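Local coordinates for putative enoyl-CoA hydratase/isomerase (Acinetobacter baumannii, PDB 3FDU), which probably acts on acyl-CoA thioesters as an enoyl-CoA hydratase or isomerase of the crotonase family, at residues 18-29 with 56-67; 100-108 with 188-199. The protein carries 4 engineered substitutions. All coordinates share one frame; numbering follows the deposited sequence.

Contact 1 of 2, residues 18-29 with 56-67; sequences LAINRPEAKNAL and RGAEHDFTAGND
Backbone bonds at the parallel strand ends join Leu18, Ile20 and Arg56: Arg56 N donates to Leu18 O, and Ile20 N to Arg56 O at 2.9 Å. Ala58 N then takes Ile20 O just past the strand end. Further along, Ala64 N reaches Lys26 O, and Leu29 is bonded through N to Gly65 O and through O to Asp67 N.

Between these two sets, side chains bond to main-chain atoms. With CG beside the backbone N (chi1 -81°), the Asn27 amide spans both segments: OD1 accepts from Arg22 N, and ND2 donates to Phe62 O, which lies in the amide plane although ND2 stands above the carbonyl plane. Thr63 OG1 donates to Asn27 O at 2.8 Å and accepts from Gly65 N, an ST turn.

Strands 15-20 and 52-57, with helix 31-46 between them in sequence, form a beta-alpha-beta unit of the crotonase fold.

In the salt bridge, Arg22 NH1 meets Asp67 OD1 at 2.8 Å on the anti side, 32° out of the carboxylate plane; NH1 also bonds Ala28 O. Asp67 N-caps helix 68-76, OD2 accepting from Asp70 N. Lys26 NZ and Asp61 OD1 are joined only through water; OD1 also accepts from Val109 N.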
loop_
_atom_site.group_PDB
_atom_site.type_symbol
_atom_site.label_atom_id
_atom_site.label_comp_id
_atom_site.label_asym_id
_atom_site.label_seq_id
_atom_site.Cartn_x
_atom_site.Cartn_y
_atom_site.Cartn_z
ATOM N N LEU A 18 7.076 27.146 -8.018
ATOM C CA LEU A 18 7.754 26.881 -9.289
ATOM C C LEU A 18 6.689 26.517 -10.316
ATOM O O LEU A 18 5.965 25.530 -10.172
ATOM C CB LEU A 18 8.781 25.752 -9.161
ATOM C CG LEU A 18 10.017 26.095 -8.291
ATOM C CD1 LEU A 18 10.925 24.910 -8.083
ATOM C CD2 LEU A 18 10.779 27.230 -8.967
ATOM N N ALA A 19 6.579 27.308 -11.369
ATOM C CA ALA A 19 5.518 27.037 -12.308
ATOM C C ALA A 19 6.048 26.812 -13.708
ATOM O O ALA A 19 6.699 27.692 -14.292
ATOM C CB ALA A 19 4.464 28.188 -12.273
ATOM N N ILE A 20 5.764 25.620 -14.233
ATOM C CA ILE A 20 6.148 25.255 -15.593
ATOM C C ILE A 20 5.284 26.057 -16.565
ATOM O O ILE A 20 4.035 26.079 -16.475
ATOM C CB ILE A 20 6.034 23.715 -15.819
ATOM C CG1 ILE A 20 6.864 22.968 -14.711
ATOM C CG2 ILE A 20 6.556 23.333 -17.142
ATOM C CD1 ILE A 20 6.692 21.414 -14.714
ATOM N N ASN A 21 5.953 26.690 -17.522
ATOM C CA ASN A 21 5.268 27.624 -18.405
ATOM C C ASN A 21 5.730 27.420 -19.853
ATOM O O ASN A 21 6.530 28.208 -20.387
ATOM C CB ASN A 21 5.606 29.047 -17.940
ATOM C CG ASN A 21 4.729 30.099 -18.581
ATOM O OD1 ASN A 21 3.732 29.802 -19.242
ATOM N ND2 ASN A 21 5.120 31.346 -18.397
ATOM N N ARG A 22 5.238 26.360 -20.475
ATOM C CA ARG A 22 5.528 26.122 -21.874
ATOM C C ARG A 22 4.247 25.721 -22.568
ATOM O O ARG A 22 4.121 24.585 -23.007
ATOM C CB ARG A 22 6.604 25.008 -22.016
ATOM C CG ARG A 22 7.244 24.970 -23.396
ATOM C CD ARG A 22 7.997 23.689 -23.560
ATOM N NE ARG A 22 8.494 23.524 -24.911
ATOM C CZ ARG A 22 8.786 22.361 -25.461
ATOM N NH1 ARG A 22 8.606 21.215 -24.788
ATOM N NH2 ARG A 22 9.220 22.343 -26.715
ATOM N N PRO A 23 3.276 26.642 -22.641
ATOM C CA PRO A 23 1.931 26.323 -23.172
ATOM C C PRO A 23 1.939 25.874 -24.614
ATOM O O PRO A 23 1.129 25.040 -24.990
ATOM C CB PRO A 23 1.158 27.671 -23.038
ATOM C CG PRO A 23 2.261 28.740 -22.984
ATOM C CD PRO A 23 3.372 28.055 -22.188
ATOM N N GLU A 24 2.841 26.381 -25.439
ATOM C CA GLU A 24 2.795 25.960 -26.847
ATOM C C GLU A 24 2.934 24.450 -26.950
ATOM O O GLU A 24 2.575 23.843 -27.972
ATOM C CB GLU A 24 3.868 26.660 -27.696
ATOM N N ALA A 25 3.463 23.820 -25.897
ATOM C CA ALA A 25 3.700 22.375 -25.972
ATOM C C ALA A 25 2.981 21.649 -24.844
ATOM O O ALA A 25 3.343 20.530 -24.530
ATOM C CB ALA A 25 5.199 22.081 -25.915
ATOM N N LYS A 26 1.975 22.292 -24.248
ATOM C CA LYS A 26 1.326 21.775 -23.023
ATOM C C LYS A 26 2.350 21.270 -22.008
ATOM O O LYS A 26 2.176 20.175 -21.408
ATOM C CB LYS A 26 0.336 20.664 -23.338
ATOM C CG LYS A 26 -0.851 21.187 -24.166
ATOM C CD LYS A 26 -1.743 20.060 -24.646
ATOM C CE LYS A 26 -2.642 19.613 -23.542
ATOM N NZ LYS A 26 -4.083 19.574 -23.996
ATOM N N ASN A 27 3.395 22.073 -21.828
ATOM C CA ASN A 27 4.344 21.823 -20.756
ATOM C C ASN A 27 5.144 20.510 -20.928
ATOM O O ASN A 27 5.672 19.946 -19.948
ATOM C CB ASN A 27 3.610 21.867 -19.399
ATOM C CG ASN A 27 3.396 23.316 -18.910
ATOM O OD1 ASN A 27 3.689 24.248 -19.649
ATOM N ND2 ASN A 27 2.874 23.500 -17.674
ATOM N N ALA A 28 5.234 20.008 -22.150
ATOM C CA ALA A 28 6.199 18.896 -22.394
ATOM C C ALA A 28 7.599 19.312 -21.973
ATOM O O ALA A 28 8.007 20.459 -22.203
ATOM C CB ALA A 28 6.198 18.393 -23.902
ATOM N N LEU A 29 8.351 18.383 -21.373
ATOM C CA LEU A 29 9.679 18.736 -20.837
ATOM C C LEU A 29 10.808 18.249 -21.742
ATOM O O LEU A 29 10.785 17.136 -22.184
ATOM C CB LEU A 29 9.880 18.158 -19.432
ATOM C CG LEU A 29 8.757 18.594 -18.482
ATOM C CD1 LEU A 29 8.831 17.863 -17.142
ATOM C CD2 LEU A 29 8.782 20.141 -18.248
ATOM N N ARG A 56 3.925 23.297 -9.970
ATOM C CA ARG A 56 2.727 23.084 -10.741
ATOM C C ARG A 56 2.939 23.631 -12.129
ATOM O O ARG A 56 3.994 24.178 -12.424
ATOM C CB ARG A 56 1.545 23.819 -10.108
ATOM C CG ARG A 56 1.825 25.312 -9.872
ATOM C CD ARG A 56 0.549 25.941 -9.316
ATOM N NE ARG A 56 0.671 27.327 -8.898
ATOM C CZ ARG A 56 0.617 28.364 -9.719
ATOM N NH1 ARG A 56 0.533 28.158 -11.021
ATOM N NH2 ARG A 56 0.677 29.601 -9.237
ATOM N N GLY A 57 1.958 23.469 -12.996
ATOM C CA GLY A 57 1.955 24.258 -14.226
ATOM C C GLY A 57 1.549 25.714 -13.947
ATOM O O GLY A 57 0.927 26.024 -12.918
ATOM N N ALA A 58 1.827 26.600 -14.886
ATOM C CA ALA A 58 1.400 28.004 -14.787
ATOM C C ALA A 58 -0.100 28.160 -15.051
ATOM O O ALA A 58 -0.754 29.058 -14.500
ATOM C CB ALA A 58 2.212 28.863 -15.791
ATOM N N GLU A 59 -0.661 27.275 -15.882
ATOM C CA GLU A 59 -2.025 27.481 -16.372
ATOM C C GLU A 59 -2.852 26.224 -16.329
ATOM O O GLU A 59 -2.988 25.640 -15.256
ATOM C CB GLU A 59 -1.976 28.007 -17.795
ATOM C CG GLU A 59 -1.849 29.508 -17.873
ATOM C CD GLU A 59 -3.229 30.144 -17.880
ATOM O OE1 GLU A 59 -4.106 29.654 -17.118
ATOM O OE2 GLU A 59 -3.448 31.114 -18.651
ATOM N N HIS A 60 -3.363 25.786 -17.479
ATOM C CA HIS A 60 -4.344 24.678 -17.515
ATOM C C HIS A 60 -3.818 23.230 -17.543
ATOM O O HIS A 60 -4.627 22.304 -17.497
ATOM C CB HIS A 60 -5.297 24.845 -18.695
ATOM C CG HIS A 60 -5.988 26.180 -18.725
ATOM N ND1 HIS A 60 -6.840 26.599 -17.726
ATOM C CD2 HIS A 60 -5.950 27.185 -19.637
ATOM C CE1 HIS A 60 -7.305 27.805 -18.020
ATOM N NE2 HIS A 60 -6.776 28.186 -19.168
ATOM N N ASP A 61 -2.500 23.059 -17.626
ATOM C CA ASP A 61 -1.845 21.715 -17.680
ATOM C C ASP A 61 -0.654 21.606 -16.736
ATOM O O ASP A 61 0.012 22.592 -16.450
ATOM C CB ASP A 61 -1.337 21.413 -19.106
ATOM C CG ASP A 61 -2.481 21.311 -20.099
ATOM O OD1 ASP A 61 -3.253 20.341 -19.991
ATOM O OD2 ASP A 61 -2.589 22.221 -20.966
ATOM N N PHE A 62 -0.379 20.405 -16.254
ATOM C CA PHE A 62 0.815 20.209 -15.452
ATOM C C PHE A 62 2.010 19.870 -16.364
ATOM O O PHE A 62 2.953 20.659 -16.518
ATOM C CB PHE A 62 0.570 19.074 -14.451
ATOM C CG PHE A 62 1.767 18.784 -13.574
ATOM C CD1 PHE A 62 2.547 19.816 -13.102
ATOM C CD2 PHE A 62 2.100 17.454 -13.217
ATOM C CE1 PHE A 62 3.643 19.566 -12.235
ATOM C CE2 PHE A 62 3.235 17.191 -12.356
ATOM C CZ PHE A 62 3.988 18.260 -11.884
ATOM N N THR A 63 1.949 18.717 -17.004
ATOM C CA THR A 63 2.946 18.359 -18.048
ATOM C C THR A 63 2.493 17.237 -18.973
ATOM O O THR A 63 1.925 16.178 -18.553
ATOM C CB THR A 63 4.369 18.034 -17.462
ATOM O OG1 THR A 63 5.252 17.632 -18.516
ATOM C CG2 THR A 63 4.278 16.877 -16.505
ATOM N N ALA A 64 2.718 17.496 -20.264
ATOM C CA ALA A 64 2.403 16.525 -21.305
ATOM C C ALA A 64 3.446 15.395 -21.315
ATOM O O ALA A 64 3.376 14.467 -22.122
ATOM C CB ALA A 64 2.374 17.230 -22.704
ATOM N N GLY A 65 4.427 15.465 -20.432
ATOM C CA GLY A 65 5.455 14.379 -20.424
ATOM C C GLY A 65 6.734 14.734 -21.188
ATOM O O GLY A 65 6.978 15.892 -21.507
ATOM N N ASN A 66 7.557 13.729 -21.489
ATOM C CA ASN A 66 8.823 13.960 -22.208
ATOM C C ASN A 66 8.519 14.545 -23.605
ATOM O O ASN A 66 7.696 14.022 -24.308
ATOM C CB ASN A 66 9.562 12.623 -22.363
ATOM C CG ASN A 66 10.960 12.791 -22.818
ATOM O OD1 ASN A 66 11.657 13.727 -22.383
ATOM N ND2 ASN A 66 11.420 11.878 -23.712
ATOM N N ASP A 67 9.186 15.628 -23.988
ATOM C CA ASP A 67 9.010 16.206 -25.319
ATOM C C ASP A 67 9.388 15.222 -26.453
ATOM O O ASP A 67 10.563 14.711 -26.527
ATOM C CB ASP A 67 9.835 17.476 -25.394
ATOM C CG ASP A 67 9.671 18.210 -26.727
ATOM O OD1 ASP A 67 8.892 19.168 -26.741
ATOM O OD2 ASP A 67 10.309 17.822 -27.738
HETATM O O HOH W 1 -5.421 20.139 -21.355
#

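Contact 2 of 2, residues 100-108 with 188-199; sequences KPLIIAVKG and AYATAQATAQHL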
loop_
_atom_site.group_PDB
_atom_site.type_symbol
_atom_site.label_atom_id
_atom_site.label_comp_id
_atom_site.label_asym_id
_atom_site.label_seq_id
_atom_site.Cartn_x
_atom_site.Cartn_y
_atom_site.Cartn_z
ATOM N N LYS A 100 12.600 19.725 2.418
ATOM C CA LYS A 100 11.476 20.547 2.812
ATOM C C LYS A 100 10.188 19.993 2.180
ATOM O O LYS A 100 10.280 19.200 1.247
ATOM C CB LYS A 100 11.698 21.999 2.335
ATOM C CG LYS A 100 12.954 22.640 3.052
ATOM C CD LYS A 100 13.433 23.990 2.407
ATOM C CE LYS A 100 14.659 24.545 3.234
ATOM N NZ LYS A 100 15.032 25.856 2.581
ATOM N N PRO A 101 9.019 20.409 2.693
ATOM C CA PRO A 101 7.799 19.810 2.127
ATOM C C PRO A 101 7.665 20.233 0.640
ATOM O O PRO A 101 7.941 21.405 0.294
ATOM C CB PRO A 101 6.677 20.405 2.976
ATOM C CG PRO A 101 7.403 20.791 4.372
ATOM C CD PRO A 101 8.738 21.317 3.826
ATOM N N LEU A 102 7.278 19.275 -0.211
ATOM C CA LEU A 102 7.065 19.482 -1.671
ATOM C C LEU A 102 5.588 19.217 -1.979
ATOM O O LEU A 102 5.091 18.095 -1.756
ATOM C CB LEU A 102 7.940 18.529 -2.494
ATOM C CG LEU A 102 7.799 18.630 -4.039
ATOM C CD1 LEU A 102 8.106 20.066 -4.555
ATOM C CD2 LEU A 102 8.741 17.635 -4.722
ATOM N N ILE A 103 4.869 20.249 -2.442
ATOM C CA ILE A 103 3.486 20.086 -2.807
ATOM C C ILE A 103 3.387 20.240 -4.313
ATOM O O ILE A 103 4.046 21.102 -4.871
ATOM C CB ILE A 103 2.568 21.138 -2.122
ATOM C CG1 ILE A 103 2.729 21.103 -0.579
ATOM C CG2 ILE A 103 1.097 21.002 -2.573
ATOM C CD1 ILE A 103 2.017 22.272 0.117
ATOM N N ILE A 104 2.574 19.388 -4.958
ATOM C CA ILE A 104 2.306 19.483 -6.387
ATOM C C ILE A 104 0.817 19.732 -6.619
ATOM O O ILE A 104 -0.070 19.140 -5.951
ATOM C CB ILE A 104 2.816 18.241 -7.155
ATOM C CG1 ILE A 104 4.378 18.233 -7.069
ATOM C CG2 ILE A 104 2.324 18.288 -8.651
ATOM C CD1 ILE A 104 5.111 17.158 -7.877
ATOM N N ALA A 105 0.515 20.592 -7.571
ATOM C CA ALA A 105 -0.884 20.845 -7.889
ATOM C C ALA A 105 -1.115 20.522 -9.366
ATOM O O ALA A 105 -0.420 21.058 -10.200
ATOM C CB ALA A 105 -1.255 22.360 -7.605
ATOM N N VAL A 106 -2.109 19.691 -9.678
ATOM C CA VAL A 106 -2.277 19.200 -11.052
ATOM C C VAL A 106 -3.600 19.696 -11.664
ATOM O O VAL A 106 -4.648 19.561 -11.040
ATOM C CB VAL A 106 -2.276 17.632 -11.066
ATOM C CG1 VAL A 106 -2.496 17.074 -12.477
ATOM C CG2 VAL A 106 -0.939 17.132 -10.526
ATOM N N LYS A 107 -3.524 20.266 -12.859
ATOM C CA LYS A 107 -4.680 20.541 -13.732
ATOM C C LYS A 107 -4.321 19.941 -15.091
ATOM O O LYS A 107 -3.131 19.855 -15.446
ATOM C CB LYS A 107 -4.879 22.053 -13.946
ATOM C CG LYS A 107 -5.443 22.825 -12.770
ATOM C CD LYS A 107 -5.646 24.305 -13.117
ATOM C CE LYS A 107 -6.001 25.011 -11.863
ATOM N NZ LYS A 107 -6.379 26.470 -12.029
ATOM N N GLY A 108 -5.334 19.507 -15.828
ATOM C CA GLY A 108 -5.136 19.021 -17.175
ATOM C C GLY A 108 -4.178 17.818 -17.286
ATOM O O GLY A 108 -4.166 16.932 -16.433
ATOM N N ALA A 188 -7.198 23.956 -7.471
ATOM C CA ALA A 188 -6.006 23.215 -7.127
ATOM C C ALA A 188 -4.895 24.132 -6.707
ATOM O O ALA A 188 -4.197 23.836 -5.712
ATOM C CB ALA A 188 -5.585 22.273 -8.308
ATOM N N TYR A 189 -4.732 25.260 -7.412
ATOM C CA TYR A 189 -3.645 26.170 -7.111
ATOM C C TYR A 189 -3.861 26.981 -5.822
ATOM O O TYR A 189 -2.919 27.184 -5.090
ATOM C CB TYR A 189 -3.331 27.123 -8.273
ATOM C CG TYR A 189 -2.997 26.395 -9.584
ATOM C CD1 TYR A 189 -2.722 25.013 -9.593
ATOM C CD2 TYR A 189 -2.892 27.103 -10.786
ATOM C CE1 TYR A 189 -2.359 24.318 -10.783
ATOM C CE2 TYR A 189 -2.550 26.433 -12.006
ATOM C CZ TYR A 189 -2.302 25.034 -11.997
ATOM O OH TYR A 189 -1.959 24.385 -13.178
ATOM N N ALA A 190 -5.075 27.469 -5.568
ATOM C CA ALA A 190 -5.351 28.138 -4.276
ATOM C C ALA A 190 -5.183 27.148 -3.130
ATOM O O ALA A 190 -4.631 27.495 -2.097
ATOM C CB ALA A 190 -6.811 28.764 -4.238
ATOM N N THR A 191 -5.654 25.911 -3.295
ATOM C CA THR A 191 -5.516 24.945 -2.206
ATOM C C THR A 191 -4.038 24.669 -1.911
ATOM O O THR A 191 -3.608 24.565 -0.735
ATOM C CB THR A 191 -6.209 23.595 -2.518
ATOM O OG1 THR A 191 -7.628 23.770 -2.601
ATOM C CG2 THR A 191 -5.917 22.580 -1.402
ATOM N N ALA A 192 -3.244 24.518 -2.967
ATOM C CA ALA A 192 -1.833 24.210 -2.777
ATOM C C ALA A 192 -1.149 25.378 -2.017
ATOM O O ALA A 192 -0.277 25.168 -1.167
ATOM C CB ALA A 192 -1.167 24.010 -4.079
ATOM N N GLN A 193 -1.532 26.596 -2.366
ATOM C CA GLN A 193 -0.971 27.785 -1.740
ATOM C C GLN A 193 -1.423 27.897 -0.275
ATOM O O GLN A 193 -0.593 28.204 0.555
ATOM C CB GLN A 193 -1.347 29.060 -2.561
ATOM C CG GLN A 193 -1.112 30.382 -1.807
ATOM C CD GLN A 193 0.383 30.680 -1.550
ATOM O OE1 GLN A 193 1.273 30.205 -2.265
ATOM N NE2 GLN A 193 0.649 31.498 -0.541
ATOM N N ALA A 194 -2.698 27.622 0.042
ATOM C CA ALA A 194 -3.158 27.709 1.462
ATOM C C ALA A 194 -2.505 26.656 2.344
ATOM O O ALA A 194 -2.211 26.887 3.538
ATOM C CB ALA A 194 -4.698 27.605 1.577
ATOM N N THR A 195 -2.324 25.463 1.774
ATOM C CA THR A 195 -1.617 24.404 2.462
ATOM C C THR A 195 -0.159 24.796 2.686
ATOM O O THR A 195 0.364 24.589 3.773
ATOM C CB THR A 195 -1.778 23.055 1.694
ATOM O OG1 THR A 195 -3.163 22.810 1.520
ATOM C CG2 THR A 195 -1.272 21.863 2.481
ATOM N N ALA A 196 0.520 25.314 1.664
ATOM C CA ALA A 196 1.912 25.747 1.822
ATOM C C ALA A 196 2.044 26.832 2.952
ATOM O O ALA A 196 2.999 26.795 3.709
ATOM C CB ALA A 196 2.451 26.304 0.532
ATOM N N GLN A 197 1.098 27.768 3.016
ATOM C CA GLN A 197 1.126 28.820 4.041
ATOM C C GLN A 197 0.913 28.204 5.420
ATOM O O GLN A 197 1.577 28.602 6.389
ATOM C CB GLN A 197 0.015 29.846 3.795
ATOM C CG GLN A 197 0.347 30.929 2.772
ATOM C CD GLN A 197 -0.909 31.689 2.261
ATOM O OE1 GLN A 197 -0.840 32.452 1.287
ATOM N NE2 GLN A 197 -2.048 31.479 2.917
ATOM N N HIS A 198 -0.028 27.267 5.533
ATOM C CA HIS A 198 -0.215 26.561 6.799
ATOM C C HIS A 198 1.080 25.872 7.235
ATOM O O HIS A 198 1.486 25.977 8.386
ATOM C CB HIS A 198 -1.376 25.557 6.715
ATOM C CG HIS A 198 -1.525 24.677 7.936
ATOM N ND1 HIS A 198 -1.683 25.182 9.210
ATOM C CD2 HIS A 198 -1.622 23.328 8.058
ATOM C CE1 HIS A 198 -1.830 24.186 10.068
ATOM N NE2 HIS A 198 -1.803 23.051 9.389
ATOM N N LEU A 199 1.747 25.174 6.322
ATOM C CA LEU A 199 3.004 24.535 6.674
ATOM C C LEU A 199 4.094 25.556 7.069
ATOM O O LEU A 199 4.890 25.256 7.967
ATOM C CB LEU A 199 3.515 23.602 5.554
ATOM C CG LEU A 199 2.589 22.409 5.259
ATOM C CD1 LEU A 199 3.228 21.424 4.200
ATOM C CD2 LEU A 199 2.286 21.689 6.552
HETATM O O HOH W 2 -0.541 21.918 -12.869
#
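Pro101, Ile103 and Ala105 pack on Leu199, Ala196, Ala192 and Ala188, and these apolar contacts make up most of the interface. Pro101 CB meets Leu199 CD1 at 3.8 Å. Next along the strand, Ile103 divides its branches: CG2, anti to the backbone N, touches Ala192 CB, whereas CD1 at the end of the other branch lies over the helix backbone, 3.7 Å from Ala196 N, with the methyls of Thr195 and Ala196 close by. Ala105 CB sits 3.9 Å from Ala192 CB and also approaches Ala188; such small residues are consistent with the short 7.9 Å between the axes of strand 102-106 and helix 188-199.

The helix packs along one face of the central crotonase sheet, nearly antiparallel (168°) to strand 102-106, which lies between 52-57 and 123-126. At the Pro101 end, Phe165 of the second subunit packs on both Pro101 and Leu199.

Aromatic interactions take over at the other end. Tyr189 turns its edge to Ala105, CD1 being 3.6 Å from CB, and one face to the extended Lys107 chain. CE of Lys107 stands over the ring centre, 7° off the normal, a CH-pi contact; NZ, 4.0 Å from the centroid, adds a cation-pi interaction.

Polar contact is carried by water, which donates to Ala105 O and to Tyr189 OH at 2.9 Å.

Overall arrangement
The two contacts illustrate how chemistry follows position in a layered fold. Contact 2 is buried and joins the layers, a helix against a sheet, with no direct hydrogen bond between its segments; contact 1 is only partly buried, lies within the sheet and the loops beyond it, and depends largely on hydrogen bonds, with a salt bridge and a water-linked pair of charges. Their centres are about 17 Å apart, yet strands 52-57 and 102-106 are neighbours in one sheet. Tyr189 of contact 2 lies against both the end of strand 52-57, where Arg56 makes a cation-pi interaction with its ring, and the loop after it, where its OH is probably hydrogen-bonded to Glu59 O at 2.6 Å.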